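PDB 6E1R: tailspike protein from Acinetobacter phage vB_ApiP_P1, which probably binds capsular polysaccharide of its Acinetobacter host and hydrolyses it during phage attachment. Local coordinates for residues 149-155 and 179-185; 204-210 and 233-239; 469-475 and 540-546. All blocks are in the same frame, centred on the assembly; numbering follows the deposited sequence.

Contact 1 (149-155 and 179-185); sequences DIPIFTV and ATAFRST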
loop_
_atom_site.group_PDB
_atom_site.type_symbol
_atom_site.label_atom_id
_atom_site.label_comp_id
_atom_site.label_asym_id
_atom_site.label_seq_id
_atom_site.Cartn_x
_atom_site.Cartn_y
_atom_site.Cartn_z
ATOM N N ASP A 149 -14.057 16.968 -33.707
ATOM C CA ASP A 149 -13.538 17.529 -32.460
ATOM C C ASP A 149 -14.642 17.540 -31.399
ATOM O O ASP A 149 -15.090 18.581 -30.920
ATOM C CB ASP A 149 -12.981 18.926 -32.702
ATOM C CG ASP A 149 -12.161 19.437 -31.536
ATOM O OD1 ASP A 149 -11.894 18.650 -30.603
ATOM O OD2 ASP A 149 -11.785 20.628 -31.551
ATOM N N ILE A 150 -15.074 16.336 -31.033
ATOM C CA ILE A 150 -16.186 16.164 -30.097
ATOM C C ILE A 150 -15.861 15.045 -29.129
ATOM O O ILE A 150 -15.130 14.099 -29.453
ATOM C CB ILE A 150 -17.509 15.846 -30.830
ATOM C CG1 ILE A 150 -17.307 14.717 -31.846
ATOM C CG2 ILE A 150 -18.060 17.089 -31.509
ATOM C CD1 ILE A 150 -17.732 13.349 -31.351
ATOM N N PRO A 151 -16.400 15.129 -27.912
ATOM C CA PRO A 151 -16.250 14.015 -26.968
ATOM C C PRO A 151 -17.011 12.791 -27.456
ATOM O O PRO A 151 -18.161 12.891 -27.887
ATOM C CB PRO A 151 -16.841 14.569 -25.667
ATOM C CG PRO A 151 -17.777 15.646 -26.109
ATOM C CD PRO A 151 -17.139 16.257 -27.322
ATOM N N ILE A 152 -16.353 11.630 -27.396
ATOM C CA ILE A 152 -17.003 10.384 -27.796
ATOM C C ILE A 152 -18.218 10.119 -26.915
ATOM O O ILE A 152 -19.299 9.771 -27.402
ATOM C CB ILE A 152 -16.001 9.218 -27.746
ATOM C CG1 ILE A 152 -14.923 9.399 -28.818
ATOM C CG2 ILE A 152 -16.716 7.888 -27.914
ATOM C CD1 ILE A 152 -13.882 8.303 -28.827
ATOM N N PHE A 153 -18.056 10.289 -25.606
ATOM C CA PHE A 153 -19.152 10.200 -24.655
ATOM C C PHE A 153 -19.283 11.521 -23.913
ATOM O O PHE A 153 -18.281 12.174 -23.604
ATOM C CB PHE A 153 -18.948 9.052 -23.658
ATOM C CG PHE A 153 -19.148 7.687 -24.255
ATOM C CD1 PHE A 153 -20.424 7.177 -24.429
ATOM C CD2 PHE A 153 -18.064 6.913 -24.634
ATOM C CE1 PHE A 153 -20.616 5.922 -24.974
ATOM C CE2 PHE A 153 -18.249 5.657 -25.180
ATOM C CZ PHE A 153 -19.527 5.160 -25.351
ATOM N N THR A 154 -20.522 11.911 -23.631
ATOM C CA THR A 154 -20.821 13.148 -22.924
ATOM C C THR A 154 -21.452 12.809 -21.580
ATOM O O THR A 154 -22.530 12.210 -21.529
ATOM C CB THR A 154 -21.752 14.041 -23.745
ATOM O OG1 THR A 154 -21.036 14.575 -24.867
ATOM C CG2 THR A 154 -22.285 15.180 -22.896
ATOM N N VAL A 155 -20.773 13.187 -20.501
ATOM C CA VAL A 155 -21.278 12.945 -19.155
ATOM C C VAL A 155 -22.387 13.945 -18.859
ATOM O O VAL A 155 -22.219 15.155 -19.053
ATOM C CB VAL A 155 -20.144 13.045 -18.125
ATOM C CG1 VAL A 155 -20.669 12.757 -16.730
ATOM C CG2 VAL A 155 -19.021 12.084 -18.485
ATOM N N ALA A 179 -10.785 16.122 -30.080
ATOM C CA ALA A 179 -11.745 15.237 -29.430
ATOM C C ALA A 179 -11.245 14.689 -28.099
ATOM O O ALA A 179 -10.136 15.003 -27.653
ATOM C CB ALA A 179 -12.112 14.079 -30.361
ATOM N N THR A 180 -12.075 13.869 -27.460
ATOM C CA THR A 180 -11.745 13.222 -26.199
ATOM C C THR A 180 -12.714 12.067 -26.001
ATOM O O THR A 180 -13.756 11.992 -26.656
ATOM C CB THR A 180 -11.815 14.197 -25.016
ATOM O OG1 THR A 180 -11.488 13.505 -23.805
ATOM C CG2 THR A 180 -13.207 14.791 -24.889
ATOM N N ALA A 181 -12.358 11.163 -25.090
ATOM C CA ALA A 181 -13.241 10.039 -24.806
ATOM C C ALA A 181 -14.433 10.451 -23.952
ATOM O O ALA A 181 -15.529 9.907 -24.125
ATOM C CB ALA A 181 -12.465 8.916 -24.116
ATOM N N PHE A 182 -14.246 11.403 -23.038
ATOM C CA PHE A 182 -15.306 11.837 -22.140
ATOM C C PHE A 182 -15.191 13.331 -21.883
ATOM O O PHE A 182 -14.085 13.871 -21.787
ATOM C CB PHE A 182 -15.255 11.084 -20.803
ATOM C CG PHE A 182 -15.465 9.604 -20.930
ATOM C CD1 PHE A 182 -14.390 8.751 -21.114
ATOM C CD2 PHE A 182 -16.738 9.066 -20.863
ATOM C CE1 PHE A 182 -14.580 7.387 -21.233
ATOM C CE2 PHE A 182 -16.934 7.704 -20.981
ATOM C CZ PHE A 182 -15.854 6.863 -21.165
ATOM N N ARG A 183 -16.341 13.991 -21.768
ATOM C CA ARG A 183 -16.404 15.381 -21.346
ATOM C C ARG A 183 -17.697 15.584 -20.571
ATOM O O ARG A 183 -18.692 14.896 -20.810
ATOM C CB ARG A 183 -16.340 16.352 -22.530
ATOM C CG ARG A 183 -15.818 17.733 -22.160
ATOM C CD ARG A 183 -15.700 18.635 -23.376
ATOM N NE ARG A 183 -14.656 18.191 -24.294
ATOM C CZ ARG A 183 -13.388 18.582 -24.232
ATOM N NH1 ARG A 183 -13.000 19.426 -23.286
ATOM N NH2 ARG A 183 -12.507 18.125 -25.113
ATOM N N SER A 184 -17.674 16.533 -19.640
ATOM C CA SER A 184 -18.796 16.771 -18.743
ATOM C C SER A 184 -19.527 18.049 -19.130
ATOM O O SER A 184 -18.900 19.067 -19.442
ATOM C CB SER A 184 -18.329 16.868 -17.288
ATOM O OG SER A 184 -17.880 15.614 -16.811
ATOM N N THR A 185 -20.856 17.987 -19.113
ATOM C CA THR A 185 -21.694 19.165 -19.292
ATOM C C THR A 185 -22.014 19.750 -17.922
ATOM O O THR A 185 -22.552 19.051 -17.056
ATOM C CB THR A 185 -22.978 18.818 -20.045
ATOM O OG1 THR A 185 -23.627 17.711 -19.409
ATOM C CG2 THR A 185 -22.672 18.465 -21.491
#

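Contact 2 (204-210 and 233-239); sequences LRYGIDA and GFKAIRS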
loop_
_atom_site.group_PDB
_atom_site.type_symbol
_atom_site.label_atom_id
_atom_site.label_comp_id
_atom_site.label_asym_id
_atom_site.label_seq_id
_atom_site.Cartn_x
_atom_site.Cartn_y
_atom_site.Cartn_z
ATOM N N LEU A 204 -5.826 11.610 -29.273
ATOM C CA LEU A 204 -6.804 12.407 -28.552
ATOM C C LEU A 204 -6.160 13.666 -27.987
ATOM O O LEU A 204 -4.978 13.683 -27.631
ATOM C CB LEU A 204 -7.416 11.590 -27.413
ATOM C CG LEU A 204 -8.304 10.402 -27.778
ATOM C CD1 LEU A 204 -8.565 9.545 -26.547
ATOM C CD2 LEU A 204 -9.610 10.874 -28.394
ATOM N N ARG A 205 -6.954 14.736 -27.912
ATOM C CA ARG A 205 -6.496 15.939 -27.225
ATOM C C ARG A 205 -6.488 15.735 -25.716
ATOM O O ARG A 205 -5.538 16.133 -25.032
ATOM C CB ARG A 205 -7.376 17.129 -27.609
ATOM C CG ARG A 205 -6.971 18.437 -26.954
ATOM C CD ARG A 205 -5.543 18.818 -27.298
ATOM N NE ARG A 205 -5.142 20.056 -26.638
ATOM C CZ ARG A 205 -4.585 20.110 -25.433
ATOM N NH1 ARG A 205 -4.366 18.993 -24.752
ATOM N NH2 ARG A 205 -4.250 21.280 -24.907
ATOM N N TYR A 206 -7.536 15.110 -25.183
ATOM C CA TYR A 206 -7.602 14.717 -23.783
ATOM C C TYR A 206 -8.044 13.266 -23.708
ATOM O O TYR A 206 -8.977 12.864 -24.409
ATOM C CB TYR A 206 -8.579 15.598 -22.995
ATOM C CG TYR A 206 -8.317 17.080 -23.116
ATOM C CD1 TYR A 206 -7.356 17.702 -22.332
ATOM C CD2 TYR A 206 -9.039 17.857 -24.010
ATOM C CE1 TYR A 206 -7.117 19.057 -22.440
ATOM C CE2 TYR A 206 -8.809 19.213 -24.124
ATOM C CZ TYR A 206 -7.848 19.807 -23.338
ATOM O OH TYR A 206 -7.618 21.158 -23.452
ATOM N N GLY A 207 -7.371 12.480 -22.873
ATOM C CA GLY A 207 -7.804 11.117 -22.647
ATOM C C GLY A 207 -9.173 11.094 -22.002
ATOM O O GLY A 207 -10.108 10.477 -22.523
ATOM N N ILE A 208 -9.299 11.768 -20.859
ATOM C CA ILE A 208 -10.573 11.941 -20.169
ATOM C C ILE A 208 -10.672 13.398 -19.739
ATOM O O ILE A 208 -9.826 13.879 -18.976
ATOM C CB ILE A 208 -10.711 11.015 -18.948
ATOM C CG1 ILE A 208 -10.709 9.548 -19.380
ATOM C CG2 ILE A 208 -11.979 11.343 -18.175
ATOM C CD1 ILE A 208 -10.829 8.577 -18.226
ATOM N N ASP A 209 -11.693 14.102 -20.226
ATOM C CA ASP A 209 -11.903 15.491 -19.839
ATOM C C ASP A 209 -13.232 15.649 -19.111
ATOM O O ASP A 209 -14.000 16.574 -19.397
ATOM C CB ASP A 209 -11.845 16.410 -21.062
ATOM C CG ASP A 209 -11.610 17.863 -20.687
ATOM O OD1 ASP A 209 -11.526 18.162 -19.475
ATOM O OD2 ASP A 209 -11.510 18.707 -21.601
ATOM N N ALA A 210 -13.515 14.748 -18.178
ATOM C CA ALA A 210 -14.757 14.749 -17.419
ATOM C C ALA A 210 -14.452 14.818 -15.927
ATOM O O ALA A 210 -13.323 14.586 -15.487
ATOM C CB ALA A 210 -15.599 13.507 -17.739
ATOM N N GLY A 233 -1.442 18.595 -28.703
ATOM C CA GLY A 233 -1.061 18.158 -27.373
ATOM C C GLY A 233 -1.944 17.019 -26.908
ATOM O O GLY A 233 -3.050 16.803 -27.403
ATOM N N PHE A 234 -1.440 16.269 -25.931
ATOM C CA PHE A 234 -2.185 15.162 -25.343
ATOM C C PHE A 234 -2.076 15.249 -23.831
ATOM O O PHE A 234 -0.968 15.273 -23.285
ATOM C CB PHE A 234 -1.665 13.810 -25.836
ATOM C CG PHE A 234 -2.199 12.638 -25.058
ATOM C CD1 PHE A 234 -3.471 12.147 -25.306
ATOM C CD2 PHE A 234 -1.430 12.026 -24.082
ATOM C CE1 PHE A 234 -3.969 11.072 -24.594
ATOM C CE2 PHE A 234 -1.921 10.950 -23.366
ATOM C CZ PHE A 234 -3.192 10.473 -23.623
ATOM N N LYS A 235 -3.223 15.283 -23.162
ATOM C CA LYS A 235 -3.298 15.227 -21.711
ATOM C C LYS A 235 -4.120 14.007 -21.327
ATOM O O LYS A 235 -5.178 13.758 -21.914
ATOM C CB LYS A 235 -3.911 16.504 -21.127
ATOM C CG LYS A 235 -4.053 16.476 -19.611
ATOM C CD LYS A 235 -4.570 17.796 -19.066
ATOM C CE LYS A 235 -3.561 18.912 -19.292
ATOM N NZ LYS A 235 -4.040 20.223 -18.774
ATOM N N ALA A 236 -3.629 13.247 -20.349
ATOM C CA ALA A 236 -4.298 12.010 -19.970
ATOM C C ALA A 236 -5.651 12.293 -19.329
ATOM O O ALA A 236 -6.687 11.799 -19.789
ATOM C CB ALA A 236 -3.408 11.198 -19.029
ATOM N N ILE A 237 -5.663 13.085 -18.260
ATOM C CA ILE A 237 -6.868 13.316 -17.473
ATOM C C ILE A 237 -6.962 14.789 -17.098
ATOM O O ILE A 237 -5.969 15.407 -16.700
ATOM C CB ILE A 237 -6.892 12.425 -16.211
ATOM C CG1 ILE A 237 -6.962 10.948 -16.605
ATOM C CG2 ILE A 237 -8.058 12.789 -15.303
ATOM C CD1 ILE A 237 -6.850 10.006 -15.446
ATOM N N ARG A 238 -8.165 15.349 -17.234
ATOM C CA ARG A 238 -8.489 16.694 -16.756
ATOM C C ARG A 238 -9.870 16.619 -16.116
ATOM O O ARG A 238 -10.880 16.556 -16.823
ATOM C CB ARG A 238 -8.505 17.736 -17.865
ATOM C CG ARG A 238 -8.687 19.142 -17.298
ATOM C CD ARG A 238 -9.198 20.136 -18.328
ATOM N NE ARG A 238 -8.206 20.666 -19.251
ATOM C CZ ARG A 238 -8.523 21.440 -20.285
ATOM N NH1 ARG A 238 -9.793 21.750 -20.508
ATOM N NH2 ARG A 238 -7.579 21.904 -21.090
ATOM N N SER A 239 -9.915 16.625 -14.791
ATOM C CA SER A 239 -11.176 16.573 -14.060
ATOM C C SER A 239 -11.382 17.941 -13.420
ATOM O O SER A 239 -10.744 18.269 -12.417
ATOM C CB SER A 239 -11.165 15.453 -13.024
ATOM O OG SER A 239 -10.884 14.205 -13.633
#

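Contact 3 (469-475 and 540-546); sequences LVNAIFG and RFAMEVF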
loop_
_atom_site.group_PDB
_atom_site.type_symbol
_atom_site.label_atom_id
_atom_site.label_comp_id
_atom_site.label_asym_id
_atom_site.label_seq_id
_atom_site.Cartn_x
_atom_site.Cartn_y
_atom_site.Cartn_z
ATOM N N LEU A 469 25.041 26.505 31.069
ATOM C CA LEU A 469 26.303 26.723 30.369
ATOM C C LEU A 469 26.100 27.871 29.389
ATOM O O LEU A 469 25.340 27.742 28.425
ATOM C CB LEU A 469 26.758 25.458 29.647
ATOM C CG LEU A 469 28.068 25.559 28.862
ATOM C CD1 LEU A 469 29.230 25.908 29.779
ATOM C CD2 LEU A 469 28.341 24.265 28.109
ATOM N N VAL A 470 26.779 28.990 29.630
ATOM C CA VAL A 470 26.633 30.190 28.816
ATOM C C VAL A 470 27.938 30.444 28.078
ATOM O O VAL A 470 29.007 30.512 28.697
ATOM C CB VAL A 470 26.245 31.413 29.663
ATOM C CG1 VAL A 470 26.015 32.608 28.760
ATOM C CG2 VAL A 470 25.005 31.117 30.489
ATOM N N ASN A 471 27.848 30.587 26.759
ATOM C CA ASN A 471 28.978 30.971 25.922
ATOM C C ASN A 471 28.670 32.346 25.345
ATOM O O ASN A 471 27.849 32.472 24.430
ATOM C CB ASN A 471 29.222 29.946 24.815
ATOM C CG ASN A 471 30.449 30.268 23.978
ATOM O OD1 ASN A 471 30.614 29.749 22.874
ATOM N ND2 ASN A 471 31.321 31.118 24.506
ATOM N N ALA A 472 29.323 33.371 25.883
ATOM C CA ALA A 472 29.143 34.739 25.423
ATOM C C ALA A 472 30.266 35.101 24.463
ATOM O O ALA A 472 31.433 34.780 24.706
ATOM C CB ALA A 472 29.118 35.718 26.598
ATOM N N ILE A 473 29.905 35.764 23.366
ATOM C CA ILE A 473 30.858 36.163 22.342
ATOM C C ILE A 473 30.625 37.622 21.982
ATOM O O ILE A 473 29.569 38.197 22.256
ATOM C CB ILE A 473 30.762 35.283 21.079
ATOM C CG1 ILE A 473 29.370 35.410 20.456
ATOM C CG2 ILE A 473 31.085 33.832 21.405
ATOM C CD1 ILE A 473 29.273 34.852 19.058
ATOM N N PHE A 474 31.635 38.218 21.357
ATOM C CA PHE A 474 31.536 39.572 20.832
ATOM C C PHE A 474 30.923 39.529 19.440
ATOM O O PHE A 474 31.383 38.775 18.576
ATOM C CB PHE A 474 32.913 40.235 20.790
ATOM C CG PHE A 474 32.883 41.668 20.352
ATOM C CD1 PHE A 474 32.134 42.605 21.045
ATOM C CD2 PHE A 474 33.609 42.084 19.250
ATOM C CE1 PHE A 474 32.108 43.928 20.645
ATOM C CE2 PHE A 474 33.588 43.404 18.844
ATOM C CZ PHE A 474 32.837 44.327 19.543
ATOM N N GLY A 475 29.890 40.338 19.225
ATOM C CA GLY A 475 29.189 40.327 17.957
ATOM C C GLY A 475 27.929 39.488 17.991
ATOM O O GLY A 475 27.244 39.426 19.017
ATOM N N ARG A 540 28.098 45.214 21.477
ATOM C CA ARG A 540 27.086 44.217 21.153
ATOM C C ARG A 540 27.658 42.816 21.316
ATOM O O ARG A 540 28.707 42.496 20.748
ATOM C CB ARG A 540 26.561 44.416 19.730
ATOM C CG ARG A 540 25.643 43.303 19.256
ATOM C CD ARG A 540 24.787 43.765 18.095
ATOM N NE ARG A 540 23.858 44.806 18.522
ATOM C CZ ARG A 540 22.930 45.354 17.745
ATOM N NH1 ARG A 540 22.800 44.960 16.485
ATOM N NH2 ARG A 540 22.133 46.295 18.229
ATOM N N PHE A 541 26.962 41.986 22.089
ATOM C CA PHE A 541 27.379 40.623 22.371
ATOM C C PHE A 541 26.214 39.674 22.117
ATOM O O PHE A 541 25.072 40.094 21.913
ATOM C CB PHE A 541 27.887 40.482 23.814
ATOM C CG PHE A 541 29.108 41.308 24.111
ATOM C CD1 PHE A 541 28.991 42.645 24.458
ATOM C CD2 PHE A 541 30.373 40.745 24.047
ATOM C CE1 PHE A 541 30.113 43.406 24.728
ATOM C CE2 PHE A 541 31.498 41.500 24.318
ATOM C CZ PHE A 541 31.368 42.832 24.659
ATOM N N ALA A 542 26.517 38.377 22.125
ATOM C CA ALA A 542 25.511 37.347 21.904
ATOM C C ALA A 542 25.811 36.154 22.797
ATOM O O ALA A 542 26.949 35.676 22.838
ATOM C CB ALA A 542 25.473 36.914 20.435
HETATM N N MSE A 543 24.792 35.675 23.503
HETATM C CA MSE A 543 24.948 34.534 24.397
HETATM C C MSE A 543 24.307 33.271 23.834
HETATM O O MSE A 543 23.349 33.334 23.061
HETATM C CB MSE A 543 24.345 34.837 25.773
HETATM C CG MSE A 543 25.216 35.686 26.687
HETATM SE SE MSE A 543 25.437 37.524 26.079
HETATM C CE MSE A 543 25.994 38.327 27.761
ATOM N N GLU A 544 24.848 32.123 24.232
ATOM C CA GLU A 544 24.270 30.821 23.922
ATOM C C GLU A 544 24.206 30.022 25.213
ATOM O O GLU A 544 25.242 29.754 25.829
ATOM C CB GLU A 544 25.091 30.078 22.865
ATOM C CG GLU A 544 25.000 30.688 21.479
ATOM C CD GLU A 544 25.897 30.000 20.468
ATOM O OE1 GLU A 544 27.128 29.973 20.679
ATOM O OE2 GLU A 544 25.368 29.485 19.459
ATOM N N VAL A 545 22.996 29.650 25.623
ATOM C CA VAL A 545 22.767 29.001 26.907
ATOM C C VAL A 545 22.414 27.540 26.667
ATOM O O VAL A 545 21.610 27.220 25.782
ATOM C CB VAL A 545 21.657 29.715 27.706
ATOM C CG1 VAL A 545 21.500 29.089 29.083
ATOM C CG2 VAL A 545 21.962 31.201 27.823
ATOM N N PHE A 546 23.013 26.657 27.462
ATOM C CA PHE A 546 22.748 25.221 27.424
ATOM C C PHE A 546 22.341 24.801 28.829
ATOM O O PHE A 546 23.156 24.856 29.756
ATOM C CB PHE A 546 23.976 24.436 26.956
ATOM C CG PHE A 546 24.530 24.889 25.632
ATOM C CD1 PHE A 546 25.372 25.988 25.556
ATOM C CD2 PHE A 546 24.221 24.206 24.466
ATOM C CE1 PHE A 546 25.887 26.403 24.341
ATOM C CE2 PHE A 546 24.734 24.616 23.247
ATOM C CZ PHE A 546 25.567 25.716 23.185
#

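Contact 1 (149-155 and 179-185)
Phe153 and Phe182 sit on neighbouring parallel strands, one coil apart, and illustrate how like residues line up on successive coils of a parallel beta-helix. In both, CG lies anti to the carbonyl carbon (chi1 -73° and -63°), which sends the two rings out side by side in the same direction. Their planes are nearly parallel, but the rings are slid apart and barely overlap, with centroids 5.6 Å from each other. The closest meeting is therefore between Phe182 CD2 and Phe153 CB, at 3.6 Å. Phe166 meets Phe182 edge-to-face, and Phe171 packs on Phe153. On the other face of the strands the apolar contact is aliphatic: Pro151 CB reaches Arg183 CB at 3.6 Å and also touches CG2 of Thr180.

Backbone bonds run through the corner as well as along the strands. Ile152 N is bound to Thr180 O, and Phe153 N to Ala181 O. Beyond the bend, Arg183 N donates to Phe153 O, and Val155 N to Arg183 O at 2.7 Å.

Side chains supply polar links near both ends. Asp149 OD1 takes the N-H of Ala179 at 2.8 Å, on the anti side of the carboxylate and somewhat out of its plane. Val155 O is gripped twice by Thr185: the backbone N donates to it almost straight (170°), while OG1 lies 2.9 Å away from Val155 O, on a lone pair in the carbonyl plane. Arg183 pairs with Asp209 of the following coil, although the modelled approach is too short for its detail to be trusted, and Thr154 OG1 bonds Thr122.

The chemistry thus differs by face: that of Phe153, Phe182 and Val155 is mainly apolar, apart from Ser184 with OG bonded to Gly188 O, while the other mixes Pro151 with Thr154, Thr180 and Arg183.

Contact 2 (204-210 and 233-239)
Gly233 opens this pairing beside the side chain of Arg205: its CA lies over one face of the guanidinium, and its O is 3.2 Å from Arg205 CD. The charge itself is directed to Asp263, by a salt bridge through NH1. At Phe234 the ring turns its edge to the carbonyl of Leu204, whose O lies in the ring plane, 3.2 Å from Phe234 CD1.

Lys235 then starts the regular parallel bonding. Its N donates to Arg205 O at 3.1 Å and its O accepts from Gly207 N at 2.7 Å, so the residue bridges both sides of Tyr206. On the same face Lys235 CB rests 3.8 Å from Tyr206 CD1, before the chain bends at chi3 and NZ forms salt bridges with Glu268 and Asp264. Ala236 turns the corner opposite Gly207, its O taking the N-H of Ile208.

Past the corner Ile237 lies beside Ile208, the two sharing nearly the same chi1 and directing their side chains to one face; Ile237 CG1 is 4.4 Å from Ile208 CB. Arg238 N donates to Ile208 O at 2.8 Å. One face of its guanidinium meets the Tyr206 ring, the two planes 61° apart, but the approach is modelled too close for its detail to be relied on. Asp209 OD1 lies along the Arg238 chain, while the pairing of OD2 with NH1 is long, out of plane and uncertain. Ser239 closes the segment, OG donating to Ala210 O at 3.1 Å.

Aligned corners, parallel bonds and isoleucine matched with isoleucine on the next coil mark a parallel beta-helix, the fold of many phage tailspikes.

Contact 3 (469-475 and 540-546)
Leu469 and Phe546 are paired within the five-stranded antiparallel sheet of the C-terminal domain, a separate beta-rich unit beyond the parallel beta-helix. They form a hydrogen-bonded pair: Leu469 N donates to Phe546 O at 2.8 Å, and Phe546 N returns a bond to Leu469 O. Asn471 N likewise donates to Glu544 O, though the return bond from Glu544 N is bent. The regular exchange resumes at Ile473 with Ala542, where Ile473 N lies 3.0 Å from Ala542 O. Gly475 N, bonded to Arg540 O, ends the series.

The two faces of the sheet differ. One carries Asn471 and Glu544 side by side, their polar tips served from outside: Asn471 ND2 donates to Ala485 O and Glu544 OE2 bonds the hydroxyl of Tyr435. Asn550 of a second subunit donates to Asn471 OD1, so this part of the face meets another subunit. The other face is apolar, with Val470 CG2 meeting Val545 CG2 and the selenomethionine Met543 placing CG 3.8 Å from Val470 CG1. Trp521 and Phe519 cover this side.

Phe541 shows how one side chain spans such a pair. From CB, which lies near Ile473 O, CG stands anti to the carbonyl carbon (chi1 -63°) and turns the ring toward the partner strand. CD2 stays beside Ile473 O, which lies at the ring edge, and also approaches Phe474 CA at 3.6 Å. CE2 reaches Phe474 CD1, and CZ at the tip is 3.7 Å from that same carbon. The result is an edge-to-face pair, planes at 62°, with Phe519 meeting Phe541 in a further edge-to-face contact. The edge is supplied by Phe474, whose CD1 sits 3.5 Å above the plane of the Phe541 ring, offset toward its rim.

Overall arrangement
Contacts 1 and 2 join neighbouring coils of one beta-helix: their centres lie about 10 Å apart, and they meet through a probable bond from Thr180 OG1 to Tyr206 O and through packing of Ser184 on Ala210. Both use parallel strands bent at aligned corners, but contact 1 is only partly buried, whereas contact 2 has no exposed residue. Contact 3, largely buried like contact 2, stands apart, its centre about 69 Å from that of contact 1 and 61 Å from that of contact 2. There straight antiparallel strands exchange paired bonds, in place of parallel bonding across bent coils. It is also the one contact of the three touched by another subunit.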